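DTDP-4-dehydrorhamnose 3-epimerase (Streptomyces niveus, PDB 2C0Z) epimerises a dTDP-linked 4-keto-6-deoxy sugar at C3, acting together with NovU in the biosynthesis of the aminocoumarin antibiotic novobiocin. Local coordinates at residues V83-G88 with A137-L142; D92-L97 with E124-G129; H153-L158 with L181-A186. All blocks are in the same frame, centred on the assembly; numbering follows the deposited sequence. Where two conformers were deposited one is given.

How the contacts relate
From the N terminus, after several earlier strands, the chain reaches strand 81-87, which opens contact 1, and then passes directly into strand 89-96, which opens contact 2. Strand 126-132 returns to close contact 2, and strand 136-143, next in the chain, closes contact 1, so contact 2 lies within the span of contact 1. The two belong to facing sheets of the cupin sandwich and meet where Val83 and Tyr141 pack on His128. Contact 3 follows in series: residues 153-158 leave the far edge of the sheet that holds contact 2, and 181-186 come back against them. Leu97 and Leu183 join contacts 2 and 3; contacts 1 and 3 do not touch.

Contact 1. Residues V83-G88 with A137-L142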
loop_
_atom_site.group_PDB
_atom_site.type_symbol
_atom_site.label_atom_id
_atom_site.label_comp_id
_atom_site.label_asym_id
_atom_site.label_seq_id
_atom_site.Cartn_x
_atom_site.Cartn_y
_atom_site.Cartn_z
ATOM N N VAL A 83 0.250 8.042 -3.849
ATOM C CA VAL A 83 1.513 7.849 -3.154
ATOM C C VAL A 83 1.437 8.206 -1.682
ATOM O O VAL A 83 0.870 9.232 -1.314
ATOM C CB VAL A 83 2.699 8.533 -3.868
ATOM C CG1 VAL A 83 2.570 10.035 -3.869
ATOM C CG2 VAL A 83 4.034 8.093 -3.267
ATOM N N THR A 84 2.075 7.376 -0.841
ATOM C CA THR A 84 2.194 7.679 0.572
ATOM C C THR A 84 3.515 7.202 1.138
ATOM O O THR A 84 4.169 6.333 0.558
ATOM C CB THR A 84 0.997 7.057 1.330
ATOM O OG1 THR A 84 0.886 7.638 2.616
ATOM C CG2 THR A 84 1.157 5.576 1.597
ATOM N N CYS A 85 3.949 7.797 2.235
ATOM C CA CYS A 85 5.171 7.340 2.902
ATOM C C CYS A 85 4.808 6.531 4.128
ATOM O O CYS A 85 4.125 7.017 5.027
ATOM C CB CYS A 85 6.051 8.517 3.264
ATOM S SG CYS A 85 7.515 8.066 4.237
ATOM N N VAL A 86 5.205 5.266 4.104
ATOM C CA VAL A 86 4.813 4.306 5.158
ATOM C C VAL A 86 5.878 4.168 6.244
ATOM O O VAL A 86 5.625 3.578 7.298
ATOM C CB VAL A 86 4.434 2.948 4.605
ATOM C CG1 VAL A 86 3.182 3.038 3.704
ATOM C CG2 VAL A 86 5.584 2.296 3.887
ATOM N N ARG A 87 7.072 4.688 5.999
ATOM C CA ARG A 87 8.144 4.686 6.989
ATOM C C ARG A 87 9.077 5.825 6.688
ATOM O O ARG A 87 9.500 5.996 5.545
ATOM C CB ARG A 87 8.904 3.371 6.940
ATOM C CG ARG A 87 10.081 3.230 7.892
ATOM C CD ARG A 87 10.883 2.023 7.471
ATOM N NE ARG A 87 11.775 1.472 8.449
ATOM C CZ ARG A 87 12.254 0.202 8.411
ATOM N NH1 ARG A 87 11.925 -0.715 7.420
ATOM N NH2 ARG A 87 13.071 -0.160 9.396
ATOM N N GLY A 88 9.417 6.592 7.694
ATOM C CA GLY A 88 10.314 7.698 7.502
ATOM C C GLY A 88 9.600 8.945 7.024
ATOM O O GLY A 88 8.441 9.203 7.373
ATOM N N ALA A 137 13.777 6.041 3.850
ATOM C CA ALA A 137 12.323 6.311 3.733
ATOM C C ALA A 137 11.678 5.333 2.765
ATOM O O ALA A 137 12.258 5.005 1.743
ATOM C CB ALA A 137 12.092 7.722 3.243
ATOM N N THR A 138 10.463 4.886 3.081
ATOM C CA THR A 138 9.749 3.925 2.266
ATOM C C THR A 138 8.447 4.524 1.740
ATOM O O THR A 138 7.595 4.946 2.527
ATOM C CB THR A 138 9.404 2.695 3.139
ATOM O OG1 THR A 138 10.610 2.152 3.722
ATOM C CG2 THR A 138 8.788 1.582 2.287
ATOM N N LEU A 139 8.318 4.584 0.419
ATOM C CA LEU A 139 7.118 5.048 -0.252
ATOM C C LEU A 139 6.345 3.850 -0.770
ATOM O O LEU A 139 6.937 2.860 -1.198
ATOM C CB LEU A 139 7.457 5.967 -1.422
ATOM C CG LEU A 139 8.074 7.276 -1.030
ATOM C CD1 LEU A 139 8.241 8.094 -2.295
ATOM C CD2 LEU A 139 7.210 7.977 -0.030
ATOM N N CYS A 140 5.016 3.932 -0.690
ATOM C CA CYS A 140 4.120 2.970 -1.282
ATOM C C CYS A 140 3.285 3.688 -2.331
ATOM O O CYS A 140 2.786 4.801 -2.076
ATOM C CB CYS A 140 3.229 2.364 -0.204
ATOM S SG CYS A 140 2.131 1.079 -0.799
ATOM N N TYR A 141 3.156 3.098 -3.510
ATOM C CA TYR A 141 2.505 3.735 -4.645
ATOM C C TYR A 141 1.450 2.784 -5.170
ATOM O O TYR A 141 1.724 1.591 -5.332
ATOM C CB TYR A 141 3.490 3.955 -5.845
ATOM C CG TYR A 141 4.857 4.529 -5.606
ATOM C CD1 TYR A 141 5.828 3.788 -4.964
ATOM C CD2 TYR A 141 5.199 5.778 -6.099
ATOM C CE1 TYR A 141 7.114 4.274 -4.785
ATOM C CE2 TYR A 141 6.488 6.284 -5.927
ATOM C CZ TYR A 141 7.433 5.526 -5.264
ATOM O OH TYR A 141 8.724 5.998 -5.062
ATOM N N LEU A 142 0.261 3.298 -5.435
ATOM C CA LEU A 142 -0.752 2.597 -6.211
ATOM C C LEU A 142 -0.885 3.308 -7.553
ATOM O O LEU A 142 -1.022 4.545 -7.592
ATOM C CB LEU A 142 -2.078 2.583 -5.482
ATOM C CG LEU A 142 -2.035 2.217 -3.992
ATOM C CD1 LEU A 142 -3.434 2.287 -3.388
ATOM C CD2 LEU A 142 -1.447 0.847 -3.782
HETATM O O HOH W 1 10.404 -0.287 4.950
#
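The Tyr141 ring is met obliquely by Val83 CG2, in one of its two conformers, 3.8 Å from Tyr141 CD2, the two side chains lying side by side and pointing the same way. At the other end the Arg87 guanidinium has a water in its plane at the edge, which accepts from Arg87 NH1 and also bonds Thr138 OG1. The chain of Arg87 is extended, and NH1 goes on to a salt bridge with Asp114 of the second subunit. Between these ends the strands run antiparallel. Thr84 and Cys140 form a hydrogen-bonded pair, with Cys140 N 2.8 Å from Thr84 O. Then Val86 and Arg87 both face Thr138 in a classic beta bulge: Val86 N gives a bond of 2.9 Å to Thr138 O, and Thr138 N bonds Arg87 O. On the face of Val83 and Tyr141, Leu139 CD2 presses on Cys85 CB at 3.5 Å; at the corner of the bulge Val86 CG2 meets Thr138 CG2 at 3.7 Å. Tyr141, the proton donor by similarity, bonds Ser60 through OH and packs on His128. That bond and the paired backbone are consistent with a phenol held in a defined place for proton transfer.

Contact 2. Residues D92-L97 with E124-G129; sequences DVVVDL and EGIGHG
His128 and Asp92 are joined by a short hydrogen bond, NE2 of His128 lying 2.5 Å from OD1 of Asp92 with an N-H...O angle of 156°. The oxygen sits at the ring edge, near the ring plane, and is approached on its syn side; carboxylate and imidazole planes are turned 37° apart. CG of His128 is anti to its backbone N (chi1 180°), which sends the ring diagonally across to Asp92, two residues before its paired residue Val94, and the Asp92 side chain crosses it at about a right angle. Backbone bonds form a second group. Val93 and Gly129 are a hydrogen-bonded pair, with Val93 N to Gly129 O at 2.8 Å, and so are Val95 and Gly127, with Gly127 N to Val95 O at 2.8 Å. This antiparallel pairing belongs to the five-stranded sheet of the RmlC-like cupin fold, where strand 89-96 lies between strands 107-113 and 126-132. By similarity His128 binds substrate, and its ring packs beside Tyr141, the likely proton donor. Van der Waals packing makes up the rest. On the face of His128, Ile126 CG2 reaches Val94 CB at 3.9 Å, while its CD1 methyl rests 4.0 Å from Asp96 OD1. The Asp96 carboxylate is held by Arg98, Ser101 and Thr103. Beyond the strand end, Leu97 folds over Gly127: CD1 of Leu97 lies 3.8 Å from Gly127 CA, over the bare glycine backbone, and the Leu97 CB methylene rests 3.5 Å from Gly125 O.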
loop_
_atom_site.group_PDB
_atom_site.type_symbol
_atom_site.label_atom_id
_atom_site.label_comp_id
_atom_site.label_asym_id
_atom_site.label_seq_id
_atom_site.Cartn_x
_atom_site.Cartn_y
_atom_site.Cartn_z
ATOM N N ASP A 92 7.974 15.202 -1.037
ATOM C CA ASP A 92 7.364 14.690 -2.259
ATOM C C ASP A 92 7.001 15.838 -3.182
ATOM O O ASP A 92 6.409 16.828 -2.757
ATOM C CB ASP A 92 6.095 13.916 -1.896
ATOM C CG ASP A 92 5.543 13.179 -3.065
ATOM O OD1 ASP A 92 6.084 12.074 -3.324
ATOM O OD2 ASP A 92 4.648 13.666 -3.801
ATOM N N VAL A 93 7.333 15.708 -4.451
ATOM C CA VAL A 93 7.140 16.807 -5.421
ATOM C C VAL A 93 6.345 16.353 -6.614
ATOM O O VAL A 93 6.635 15.311 -7.245
ATOM C CB VAL A 93 8.503 17.376 -5.862
ATOM C CG1 VAL A 93 8.381 18.437 -6.952
ATOM C CG2 VAL A 93 9.212 17.953 -4.673
ATOM N N VAL A 94 5.331 17.137 -6.936
ATOM C CA VAL A 94 4.586 16.969 -8.176
ATOM C C VAL A 94 4.927 18.132 -9.104
ATOM O O VAL A 94 5.149 19.279 -8.665
ATOM C CB VAL A 94 3.059 16.859 -7.965
ATOM C CG1 VAL A 94 2.696 15.570 -7.229
ATOM C CG2 VAL A 94 2.524 18.042 -7.188
ATOM N N VAL A 95 4.977 17.830 -10.392
ATOM C CA VAL A 95 5.392 18.813 -11.405
ATOM C C VAL A 95 4.394 18.769 -12.531
ATOM O O VAL A 95 4.109 17.697 -13.065
ATOM C CB VAL A 95 6.768 18.489 -11.950
ATOM C CG1 VAL A 95 7.191 19.557 -13.010
ATOM C CG2 VAL A 95 7.763 18.381 -10.791
ATOM N N ASP A 96 3.821 19.914 -12.879
ATOM C CA ASP A 96 2.902 19.942 -14.005
ATOM C C ASP A 96 3.655 19.978 -15.305
ATOM O O ASP A 96 4.207 21.009 -15.652
ATOM C CB ASP A 96 1.976 21.142 -13.894
ATOM C CG ASP A 96 0.776 21.052 -14.797
ATOM O OD1 ASP A 96 0.778 20.252 -15.772
ATOM O OD2 ASP A 96 -0.229 21.763 -14.578
ATOM N N LEU A 97 3.646 18.856 -16.040
ATOM C CA LEU A 97 4.388 18.721 -17.299
ATOM C C LEU A 97 3.476 18.895 -18.514
ATOM O O LEU A 97 3.902 18.644 -19.646
ATOM C CB LEU A 97 5.080 17.353 -17.330
ATOM C CG LEU A 97 6.150 17.153 -16.251
ATOM C CD1 LEU A 97 6.649 15.710 -16.327
ATOM C CD2 LEU A 97 7.286 18.138 -16.403
ATOM N N GLU A 124 -2.946 11.969 -14.784
ATOM C CA GLU A 124 -2.131 11.766 -15.964
ATOM C C GLU A 124 -1.428 13.055 -16.393
ATOM O O GLU A 124 -1.954 14.170 -16.259
ATOM C CB GLU A 124 -3.000 11.234 -17.110
ATOM C CG GLU A 124 -3.728 9.933 -16.836
ATOM C CD GLU A 124 -5.010 10.003 -15.977
ATOM O OE1 GLU A 124 -5.451 11.074 -15.446
ATOM O OE2 GLU A 124 -5.595 8.902 -15.799
ATOM N N GLY A 125 -0.207 12.891 -16.859
ATOM C CA GLY A 125 0.591 14.007 -17.354
ATOM C C GLY A 125 1.376 14.757 -16.288
ATOM O O GLY A 125 2.106 15.696 -16.607
ATOM N N ILE A 126 1.189 14.375 -15.022
ATOM C CA ILE A 126 1.870 14.980 -13.885
ATOM C C ILE A 126 3.116 14.213 -13.591
ATOM O O ILE A 126 3.128 12.976 -13.579
ATOM C CB ILE A 126 0.948 15.042 -12.634
ATOM C CG1 ILE A 126 -0.344 15.796 -12.954
ATOM C CG2 ILE A 126 1.666 15.659 -11.455
ATOM C CD1 ILE A 126 -0.106 17.199 -13.393
ATOM N N GLY A 127 4.217 14.930 -13.410
ATOM C CA GLY A 127 5.471 14.318 -13.043
ATOM C C GLY A 127 5.642 14.201 -11.536
ATOM O O GLY A 127 5.047 14.945 -10.763
ATOM N N HIS A 128 6.456 13.250 -11.124
ATOM C CA HIS A 128 6.622 12.951 -9.709
ATOM C C HIS A 128 8.096 12.783 -9.390
ATOM O O HIS A 128 8.862 12.152 -10.124
ATOM C CB HIS A 128 5.842 11.692 -9.346
ATOM C CG HIS A 128 5.969 11.316 -7.905
ATOM N ND1 HIS A 128 6.660 10.196 -7.489
ATOM C CD2 HIS A 128 5.522 11.928 -6.779
ATOM C CE1 HIS A 128 6.646 10.148 -6.165
ATOM N NE2 HIS A 128 5.964 11.186 -5.710
ATOM N N GLY A 129 8.477 13.274 -8.237
ATOM C CA GLY A 129 9.779 13.043 -7.672
ATOM C C GLY A 129 9.740 13.163 -6.160
ATOM O O GLY A 129 8.737 13.582 -5.568
#

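Contact 3. Residues H153-L158 with L181-A186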
loop_
_atom_site.group_PDB
_atom_site.type_symbol
_atom_site.label_atom_id
_atom_site.label_comp_id
_atom_site.label_asym_id
_atom_site.label_seq_id
_atom_site.Cartn_x
_atom_site.Cartn_y
_atom_site.Cartn_z
ATOM N N HIS A 153 9.071 8.135 -18.856
ATOM C CA HIS A 153 10.121 9.075 -19.172
ATOM C C HIS A 153 10.370 10.000 -17.996
ATOM O O HIS A 153 9.773 9.837 -16.922
ATOM C CB HIS A 153 9.741 9.805 -20.446
ATOM C CG HIS A 153 9.534 8.865 -21.594
ATOM N ND1 HIS A 153 8.341 8.741 -22.271
ATOM C CD2 HIS A 153 10.371 7.951 -22.137
ATOM C CE1 HIS A 153 8.471 7.821 -23.208
ATOM N NE2 HIS A 153 9.685 7.313 -23.132
ATOM N N GLY A 154 11.290 10.936 -18.177
ATOM C CA GLY A 154 11.564 11.866 -17.104
ATOM C C GLY A 154 12.212 13.151 -17.546
ATOM O O GLY A 154 12.649 13.279 -18.699
ATOM N N VAL A 155 12.244 14.098 -16.621
ATOM C CA VAL A 155 13.058 15.283 -16.779
ATOM C C VAL A 155 14.017 15.411 -15.598
ATOM O O VAL A 155 13.836 14.812 -14.537
ATOM C CB VAL A 155 12.203 16.557 -17.025
ATOM C CG1 VAL A 155 11.254 16.398 -18.191
ATOM C CG2 VAL A 155 11.476 16.978 -15.841
ATOM N N HIS A 156 15.051 16.200 -15.789
ATOM C CA HIS A 156 16.106 16.337 -14.810
ATOM C C HIS A 156 15.584 16.988 -13.535
ATOM O O HIS A 156 14.980 18.061 -13.586
ATOM C CB HIS A 156 17.252 17.167 -15.364
ATOM C CG HIS A 156 18.541 16.908 -14.676
ATOM N ND1 HIS A 156 18.795 17.330 -13.392
ATOM C CD2 HIS A 156 19.666 16.285 -15.102
ATOM C CE1 HIS A 156 20.009 16.946 -13.042
ATOM N NE2 HIS A 156 20.566 16.332 -14.071
ATOM N N PRO A 157 15.783 16.345 -12.384
ATOM C CA PRO A 157 15.247 16.923 -11.138
ATOM C C PRO A 157 15.938 18.208 -10.679
ATOM O O PRO A 157 15.389 18.916 -9.838
ATOM C CB PRO A 157 15.434 15.787 -10.123
ATOM C CG PRO A 157 16.531 15.000 -10.630
ATOM C CD PRO A 157 16.476 15.061 -12.151
ATOM N N LEU A 158 17.103 18.530 -11.257
ATOM C CA LEU A 158 17.755 19.807 -10.998
ATOM C C LEU A 158 17.518 20.818 -12.132
ATOM O O LEU A 158 18.226 21.831 -12.237
ATOM C CB LEU A 158 19.263 19.593 -10.742
ATOM C CG LEU A 158 19.617 18.555 -9.676
ATOM C CD1 LEU A 158 21.151 18.533 -9.476
ATOM C CD2 LEU A 158 18.945 18.813 -8.392
ATOM N N LEU A 181 16.730 14.759 -19.645
ATOM C CA LEU A 181 16.580 16.034 -20.334
ATOM C C LEU A 181 16.111 17.112 -19.391
ATOM O O LEU A 181 15.317 16.872 -18.478
ATOM C CB LEU A 181 15.551 15.920 -21.447
ATOM C CG LEU A 181 15.883 15.063 -22.667
ATOM C CD1 LEU A 181 14.883 15.314 -23.752
ATOM C CD2 LEU A 181 17.230 15.303 -23.142
ATOM N N LEU A 182 16.596 18.320 -19.626
ATOM C CA LEU A 182 15.948 19.516 -19.085
ATOM C C LEU A 182 14.513 19.606 -19.556
ATOM O O LEU A 182 14.151 19.098 -20.613
ATOM C CB LEU A 182 16.687 20.764 -19.496
ATOM C CG LEU A 182 18.133 20.813 -19.050
ATOM C CD1 LEU A 182 18.689 22.182 -19.414
ATOM C CD2 LEU A 182 18.254 20.566 -17.578
ATOM N N LEU A 183 13.685 20.269 -18.750
ATOM C CA LEU A 183 12.285 20.470 -19.100
ATOM C C LEU A 183 12.123 21.072 -20.518
ATOM O O LEU A 183 11.354 20.575 -21.306
ATOM C CB LEU A 183 11.595 21.352 -18.051
ATOM C CG LEU A 183 10.108 21.624 -18.284
ATOM C CD1 LEU A 183 9.329 20.335 -18.061
ATOM C CD2 LEU A 183 9.618 22.735 -17.386
ATOM N N ALA A 184 12.881 22.119 -20.811
ATOM C CA ALA A 184 12.795 22.803 -22.098
ATOM C C ALA A 184 13.290 21.919 -23.240
ATOM O O ALA A 184 12.761 22.010 -24.362
ATOM C CB ALA A 184 13.593 24.107 -22.054
ATOM N N GLU A 185 14.274 21.055 -22.949
ATOM C CA GLU A 185 14.749 20.093 -23.942
ATOM C C GLU A 185 13.672 19.054 -24.275
ATOM O O GLU A 185 13.484 18.678 -25.428
ATOM C CB GLU A 185 16.051 19.427 -23.485
ATOM C CG GLU A 185 17.223 20.367 -23.396
ATOM C CD GLU A 185 18.428 19.766 -22.698
ATOM O OE1 GLU A 185 18.309 18.708 -22.012
ATOM O OE2 GLU A 185 19.519 20.369 -22.824
ATOM N N ALA A 186 12.977 18.554 -23.254
ATOM C CA ALA A 186 11.899 17.607 -23.446
ATOM C C ALA A 186 10.780 18.255 -24.227
ATOM O O ALA A 186 10.231 17.676 -25.151
ATOM C CB ALA A 186 11.395 17.128 -22.093
HETATM O O HOH W 2 14.926 12.476 -20.190
#
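Val155 CG1 stands anti to its own carbonyl carbon (chi1 -54°), and this turns the methyl to Ala186 CB, 4.0 Å away, and more loosely to Leu183 CD1. In His156, CG lies anti to the backbone N (chi1 -157°), which lets ND1 accept the N-H of Leu158 in the plane of the imidazole, at 3.0 Å. That bond within the segment fixes how the ring is turned, while His156 CB faces the other segment, 4.2 Å from Leu182 CD2. One direct hydrogen bond ties the backbones: His156 N to Leu181 O at 2.8 Å, with the donor tilted 35° from the carbonyl plane. The same oxygen lies 3.2 Å from Val155 CA in a CA-H...O contact. Farther back toward Gly154, a water bridges the chains, donating to Gly154 O at 2.8 Å and accepting from Leu181 N. Leu182 occupies the N-cap position of the helix that starts at Leu183. Its own N bonds Glu185 OE1 at 3.0 Å, approaching from above the carboxylate plane, so the first turn is tied back to the residue before it; Leu183 N is taken by Asp159. Leu183 also packs on Leu97 and Tyr104, and Val155 on Ile70, which joins the short helix to the sheet. Gly154 lies near His71, the proton acceptor by similarity, and Arg176, a substrate-binding residue by similarity. The arrangement is thus the short helix 183-188 and its lead-in packed against the chain leaving edge strand 152-154 of the cupin sheet, beside the probable active site.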